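Local coordinates for protein coronin (Toxoplasma gondii, PDB 4OZU) that probably binds actin filaments, as coronins generally do, the chain here being the WD40 beta-propeller domain of the longer protein, at residues A[217-221]-A[268-273]; A[326-332]-A[358-364]. All coordinates share one frame; numbering follows the deposited sequence. Where two conformers were deposited one is given.

Contact 1: residues A[217-221]-A[268-273]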
loop_
_atom_site.group_PDB
_atom_site.type_symbol
_atom_site.label_atom_id
_atom_site.label_comp_id
_atom_site.label_asym_id
_atom_site.label_seq_id
_atom_site.Cartn_x
_atom_site.Cartn_y
_atom_site.Cartn_z
ATOM N N LYS A 217 7.733 14.778 13.442
ATOM C CA LYS A 217 7.640 14.346 12.052
ATOM C C LYS A 217 6.520 13.326 11.845
ATOM O O LYS A 217 5.850 12.919 12.793
ATOM C CB LYS A 217 8.982 13.782 11.582
ATOM C CG LYS A 217 10.058 14.860 11.414
ATOM C CD LYS A 217 11.256 14.347 10.626
ATOM C CE LYS A 217 12.501 14.244 11.491
ATOM N NZ LYS A 217 13.718 13.963 10.679
ATOM N N ALA A 218 6.325 12.921 10.593
ATOM C CA ALA A 218 5.100 12.242 10.183
ATOM C C ALA A 218 4.979 10.798 10.657
ATOM O O ALA A 218 5.903 9.992 10.484
ATOM C CB ALA A 218 4.982 12.278 8.663
ATOM N N CYS A 219 3.821 10.491 11.245
ATOM C CA CYS A 219 3.438 9.124 11.587
ATOM C C CYS A 219 2.729 8.468 10.407
ATOM O O CYS A 219 2.053 9.145 9.631
ATOM C CB CYS A 219 2.523 9.106 12.814
ATOM S SG CYS A 219 3.205 9.934 14.256
ATOM N N LYS A 220 2.897 7.155 10.266
ATOM C CA LYS A 220 2.262 6.411 9.183
ATOM C C LYS A 220 1.664 5.156 9.783
ATOM O O LYS A 220 2.194 4.637 10.757
ATOM C CB LYS A 220 3.276 6.052 8.090
ATOM C CG LYS A 220 3.991 7.235 7.455
ATOM C CD LYS A 220 3.125 7.929 6.415
ATOM C CE LYS A 220 3.829 9.148 5.843
ATOM N NZ LYS A 220 3.053 9.824 4.758
ATOM N N CYS A 221 0.572 4.659 9.214
ATOM C CA CYS A 221 -0.041 3.452 9.742
ATOM C C CYS A 221 -0.384 2.448 8.657
ATOM O O CYS A 221 -0.395 2.759 7.472
ATOM C CB CYS A 221 -1.306 3.783 10.537
ATOM S SG CYS A 221 -2.761 4.211 9.519
ATOM N N SER A 268 15.892 9.662 9.450
ATOM C CA SER A 268 15.195 10.946 9.339
ATOM C C SER A 268 13.890 10.848 8.557
ATOM O O SER A 268 12.971 11.637 8.776
ATOM C CB SER A 268 16.105 11.981 8.676
ATOM O OG SER A 268 16.522 11.536 7.398
ATOM N N SER A 269 13.811 9.885 7.646
ATOM C CA SER A 269 12.636 9.734 6.793
ATOM C C SER A 269 11.478 9.055 7.510
ATOM O O SER A 269 11.682 8.069 8.220
ATOM C CB SER A 269 12.987 8.926 5.543
ATOM O OG SER A 269 13.889 9.638 4.712
ATOM N N PRO A 270 10.249 9.569 7.319
ATOM C CA PRO A 270 9.109 8.776 7.783
ATOM C C PRO A 270 9.130 7.385 7.163
ATOM O O PRO A 270 9.568 7.219 6.021
ATOM C CB PRO A 270 7.897 9.584 7.316
ATOM C CG PRO A 270 8.389 10.984 7.240
ATOM C CD PRO A 270 9.834 10.895 6.829
ATOM N N LEU A 271 8.696 6.401 7.934
ATOM C CA LEU A 271 8.705 5.014 7.494
ATOM C C LEU A 271 7.316 4.556 7.071
ATOM O O LEU A 271 6.352 4.668 7.829
ATOM C CB LEU A 271 9.240 4.105 8.601
ATOM C CG LEU A 271 10.734 4.257 8.904
ATOM C CD1 LEU A 271 11.093 3.560 10.203
ATOM C CD2 LEU A 271 11.588 3.732 7.764
ATOM N N TYR A 272 7.231 4.062 5.840
ATOM C CA TYR A 272 6.019 3.443 5.322
ATOM C C TYR A 272 5.998 1.975 5.705
ATOM O O TYR A 272 6.901 1.227 5.318
ATOM C CB TYR A 272 5.939 3.595 3.801
ATOM C CG TYR A 272 5.696 5.022 3.381
ATOM C CD1 TYR A 272 4.401 5.512 3.256
ATOM C CD2 TYR A 272 6.754 5.892 3.147
ATOM C CE1 TYR A 272 4.166 6.821 2.896
ATOM C CE2 TYR A 272 6.526 7.207 2.781
ATOM C CZ TYR A 272 5.228 7.663 2.665
ATOM O OH TYR A 272 4.984 8.962 2.307
ATOM N N PRO A 273 4.987 1.559 6.483
ATOM C CA PRO A 273 4.823 0.142 6.811
ATOM C C PRO A 273 4.034 -0.601 5.741
ATOM O O PRO A 273 2.987 -0.119 5.304
ATOM C CB PRO A 273 4.057 0.180 8.134
ATOM C CG PRO A 273 3.210 1.403 8.020
ATOM C CD PRO A 273 4.002 2.395 7.196
HETATM O O HOH W 1 7.092 7.341 10.227
#

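Contact 2: residues A[326-332]-A[358-364]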
loop_
_atom_site.group_PDB
_atom_site.type_symbol
_atom_site.label_atom_id
_atom_site.label_comp_id
_atom_site.label_asym_id
_atom_site.label_seq_id
_atom_site.Cartn_x
_atom_site.Cartn_y
_atom_site.Cartn_z
ATOM N N ASP A 326 6.780 -15.257 -7.367
ATOM C CA ASP A 326 7.332 -16.429 -8.030
ATOM C C ASP A 326 7.487 -17.559 -7.011
ATOM O O ASP A 326 8.460 -17.610 -6.259
ATOM C CB ASP A 326 8.675 -16.076 -8.676
ATOM C CG ASP A 326 9.191 -17.168 -9.594
ATOM O OD1 ASP A 326 8.781 -18.337 -9.435
ATOM O OD2 ASP A 326 10.016 -16.849 -10.475
ATOM N N GLN A 327 6.514 -18.460 -6.996
ATOM C CA GLN A 327 6.438 -19.484 -5.964
ATOM C C GLN A 327 7.577 -20.487 -6.056
ATOM O O GLN A 327 8.040 -21.002 -5.039
ATOM C CB GLN A 327 5.095 -20.207 -6.048
ATOM C CG GLN A 327 3.924 -19.354 -5.572
ATOM C CD GLN A 327 2.623 -20.137 -5.528
ATOM O OE1 GLN A 327 2.228 -20.759 -6.515
ATOM N NE2 GLN A 327 1.966 -20.128 -4.375
ATOM N N MET A 328 8.040 -20.760 -7.270
ATOM C CA MET A 328 9.107 -21.739 -7.448
ATOM C C MET A 328 10.456 -21.222 -6.946
ATOM O O MET A 328 11.399 -21.995 -6.794
ATOM C CB MET A 328 9.207 -22.147 -8.919
ATOM C CG MET A 328 8.042 -23.005 -9.382
ATOM S SD MET A 328 7.779 -24.459 -8.339
ATOM C CE MET A 328 9.336 -25.320 -8.542
ATOM N N ARG A 329 10.537 -19.924 -6.671
ATOM C CA ARG A 329 11.760 -19.330 -6.137
ATOM C C ARG A 329 11.669 -19.087 -4.635
ATOM O O ARG A 329 12.582 -18.518 -4.037
ATOM C CB ARG A 329 12.064 -18.015 -6.859
ATOM C CG ARG A 329 12.471 -18.209 -8.311
ATOM C CD ARG A 329 13.196 -16.991 -8.847
ATOM N NE ARG A 329 12.349 -15.802 -8.816
ATOM C CZ ARG A 329 12.685 -14.632 -8.275
ATOM N NH1 ARG A 329 13.870 -14.447 -7.700
ATOM N NH2 ARG A 329 11.817 -13.631 -8.314
ATOM N N ALA A 330 10.563 -19.521 -4.034
ATOM C CA ALA A 330 10.288 -19.275 -2.620
ATOM C C ALA A 330 10.273 -17.776 -2.357
ATOM O O ALA A 330 10.622 -17.313 -1.267
ATOM C CB ALA A 330 11.310 -19.970 -1.726
ATOM N N GLU A 331 9.862 -17.017 -3.368
ATOM C CA GLU A 331 9.656 -15.582 -3.214
ATOM C C GLU A 331 8.339 -15.340 -2.491
ATOM O O GLU A 331 7.302 -15.808 -2.953
ATOM C CB GLU A 331 9.638 -14.892 -4.581
ATOM C CG GLU A 331 9.471 -13.380 -4.514
ATOM C CD GLU A 331 9.332 -12.751 -5.886
ATOM O OE1 GLU A 331 8.417 -13.162 -6.642
ATOM O OE2 GLU A 331 10.136 -11.847 -6.209
ATOM N N ILE A 332 8.360 -14.609 -1.374
ATOM C CA ILE A 332 7.113 -14.315 -0.664
ATOM C C ILE A 332 6.672 -12.862 -0.846
ATOM O O ILE A 332 5.500 -12.535 -0.666
ATOM C CB ILE A 332 7.218 -14.640 0.842
ATOM C CG1 ILE A 332 8.189 -13.707 1.556
ATOM C CG2 ILE A 332 7.626 -16.103 1.040
ATOM C CD1 ILE A 332 8.087 -13.795 3.058
ATOM N N VAL A 358 12.097 -26.661 -5.948
ATOM C CA VAL A 358 10.841 -27.377 -5.735
ATOM C C VAL A 358 9.906 -26.520 -4.882
ATOM O O VAL A 358 10.348 -25.739 -4.038
ATOM C CB VAL A 358 11.049 -28.772 -5.073
ATOM C CG1 VAL A 358 12.469 -29.288 -5.304
ATOM C CG2 VAL A 358 10.721 -28.754 -3.578
ATOM N N PHE A 359 8.611 -26.685 -5.116
ATOM C CA PHE A 359 7.595 -25.856 -4.487
ATOM C C PHE A 359 7.572 -26.047 -2.977
ATOM O O PHE A 359 7.344 -27.151 -2.480
ATOM C CB PHE A 359 6.223 -26.174 -5.080
ATOM C CG PHE A 359 5.109 -25.362 -4.497
ATOM C CD1 PHE A 359 5.217 -23.986 -4.397
ATOM C CD2 PHE A 359 3.937 -25.968 -4.073
ATOM C CE1 PHE A 359 4.196 -23.235 -3.867
ATOM C CE2 PHE A 359 2.904 -25.217 -3.542
ATOM C CZ PHE A 359 3.032 -23.849 -3.442
ATOM N N GLN A 360 7.835 -24.962 -2.256
ATOM C CA GLN A 360 7.765 -24.958 -0.802
ATOM C C GLN A 360 6.339 -24.624 -0.382
ATOM O O GLN A 360 6.007 -23.462 -0.137
ATOM C CB GLN A 360 8.752 -23.949 -0.214
ATOM C CG GLN A 360 10.185 -24.153 -0.675
ATOM C CD GLN A 360 10.766 -25.474 -0.203
ATOM O OE1 GLN A 360 10.596 -25.858 0.953
ATOM N NE2 GLN A 360 11.451 -26.174 -1.095
ATOM N N ALA A 361 5.500 -25.652 -0.309
ATOM C CA ALA A 361 4.074 -25.466 -0.076
ATOM C C ALA A 361 3.791 -24.735 1.229
ATOM O O ALA A 361 2.838 -23.969 1.319
ATOM C CB ALA A 361 3.366 -26.814 -0.074
ATOM N N ASP A 362 4.624 -24.966 2.236
ATOM C CA ASP A 362 4.350 -24.445 3.567
ATOM C C ASP A 362 4.472 -22.925 3.634
ATOM O O ASP A 362 4.076 -22.316 4.626
ATOM C CB ASP A 362 5.292 -25.078 4.592
ATOM C CG ASP A 362 6.741 -24.695 4.367
ATOM O OD1 ASP A 362 7.220 -24.806 3.218
ATOM O OD2 ASP A 362 7.402 -24.277 5.340
ATOM N N LEU A 363 5.021 -22.310 2.589
ATOM C CA LEU A 363 5.233 -20.862 2.599
ATOM C C LEU A 363 4.056 -20.077 2.023
ATOM O O LEU A 363 4.047 -18.847 2.077
ATOM C CB LEU A 363 6.501 -20.510 1.824
ATOM C CG LEU A 363 7.823 -20.985 2.430
ATOM C CD1 LEU A 363 8.949 -20.633 1.489
ATOM C CD2 LEU A 363 8.067 -20.381 3.813
ATOM N N TYR A 364 3.064 -20.781 1.486
ATOM C CA TYR A 364 1.984 -20.133 0.749
ATOM C C TYR A 364 0.597 -20.528 1.239
ATOM O O TYR A 364 -0.057 -21.398 0.656
ATOM C CB TYR A 364 2.128 -20.441 -0.739
ATOM C CG TYR A 364 3.436 -19.930 -1.276
ATOM C CD1 TYR A 364 3.617 -18.579 -1.542
ATOM C CD2 TYR A 364 4.507 -20.781 -1.474
ATOM C CE1 TYR A 364 4.822 -18.101 -2.014
ATOM C CE2 TYR A 364 5.712 -20.312 -1.943
ATOM C CZ TYR A 364 5.866 -18.972 -2.211
ATOM O OH TYR A 364 7.073 -18.511 -2.679
HETATM O O HOH W 2 8.810 -22.641 -3.306
HETATM O O HOH W 3 11.490 -23.289 -4.278
#

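Contact 1: residues A[217-221]-A[268-273]
Lys217 reaches across to Ser268 with its ammonium group, NZ donating to the backbone O at 3.1 Å. The approach lies in the carbonyl plane on a lone pair, and a bend at chi3 (-112°) turns the end of the chain to that oxygen. Ala218 CB meets Pro270 CG at 3.9 Å. The carbonyl oxygen of Ala218 takes a bond from a water that in turn accepts from Leu271 N, so two main chains are joined without a direct bond. Lys220 makes the largest single contribution. Its CB sits 3.4 Å from Leu271 O and 3.8 Å from Pro273 CD; a kink at chi2 (-79°) then brings the rest of the chain obliquely past the Tyr272 ring, where NZ gives a hydrogen bond to OH at 3.2 Å. The same nitrogen forms a salt bridge with Glu35 and bonds Leu176 O, so three oxygens grip it. The Pro273 ring packs with CG against the carbonyl carbon of Cys221. The two segments run nearly parallel as they enter the innermost strands of successive propeller blades, 220-223 and 271-275; strand 233-239 flanks both, with Thr237 pairing with the Lys220 backbone and its OG1 bonded to Leu271 O.

Contact 2: residues A[326-332]-A[358-364]
Tyr364 inserts its ring beside the 3-10 turn 327-329 and gives its hydroxyl proton to Glu331 O, OH to O 2.7 Å. The donor stands well above that carbonyl's plane, while the oxygen itself lies at the ring edge, in plane. Gln327 covers one face: CG makes a CH-pi contact 3.9 Å from the Tyr364 ring centroid, 12° off the normal, and NE2 lies over the rim, 3.4 Å from CG of the tyrosine. Leu363 CB takes the opposite face. Gln327 also runs alongside Phe359, CB to CE1 3.8 Å, and so lies in the angle between the two rings, its NE2 held by Val392 O. At Met328 the bend at chi2 (-54°) brings SD to 4.0 Å from Phe359 CB, and that at chi3 carries CE to the main chain of Val358 and Phe359. Ala330 CB rests on Leu363 CD1. Waters join Gln327 O to Gln360 N and Met328 O to Val358 O. Farther out, Asp326, Arg329 and Glu331 form a salt-bridge network; Arg334 adds a salt bridge to Glu331, and Ser348 OG hydrogen-bonds Glu331 and Arg329. Strand 331-339 pairs with strand 343-350, as at Ile332 and Phe349, and the loop 358-364 follows toward 367-368.

How the contacts relate
Both contacts belong to the WD40 beta-propeller but share no strand or sheet. Along the chain they come in series, contact 1 closing before contact 2 opens. Their centres lie 31 Å apart and their nearest atoms about 14 Å. Contact 1, 13 Å from the centre of the chain, links two consecutive four-stranded blades across their boundary. Contact 2 is farther out, at 23 Å, where the loop 358-364 packs on the start of strand 331-339. One therefore joins blades toward the interior, and the other packs the loop after strand 343-350 on the sheet that, as in other WD40 propellers, probably closes the ring by combining N-terminal strand 16-25 with C-terminal ones.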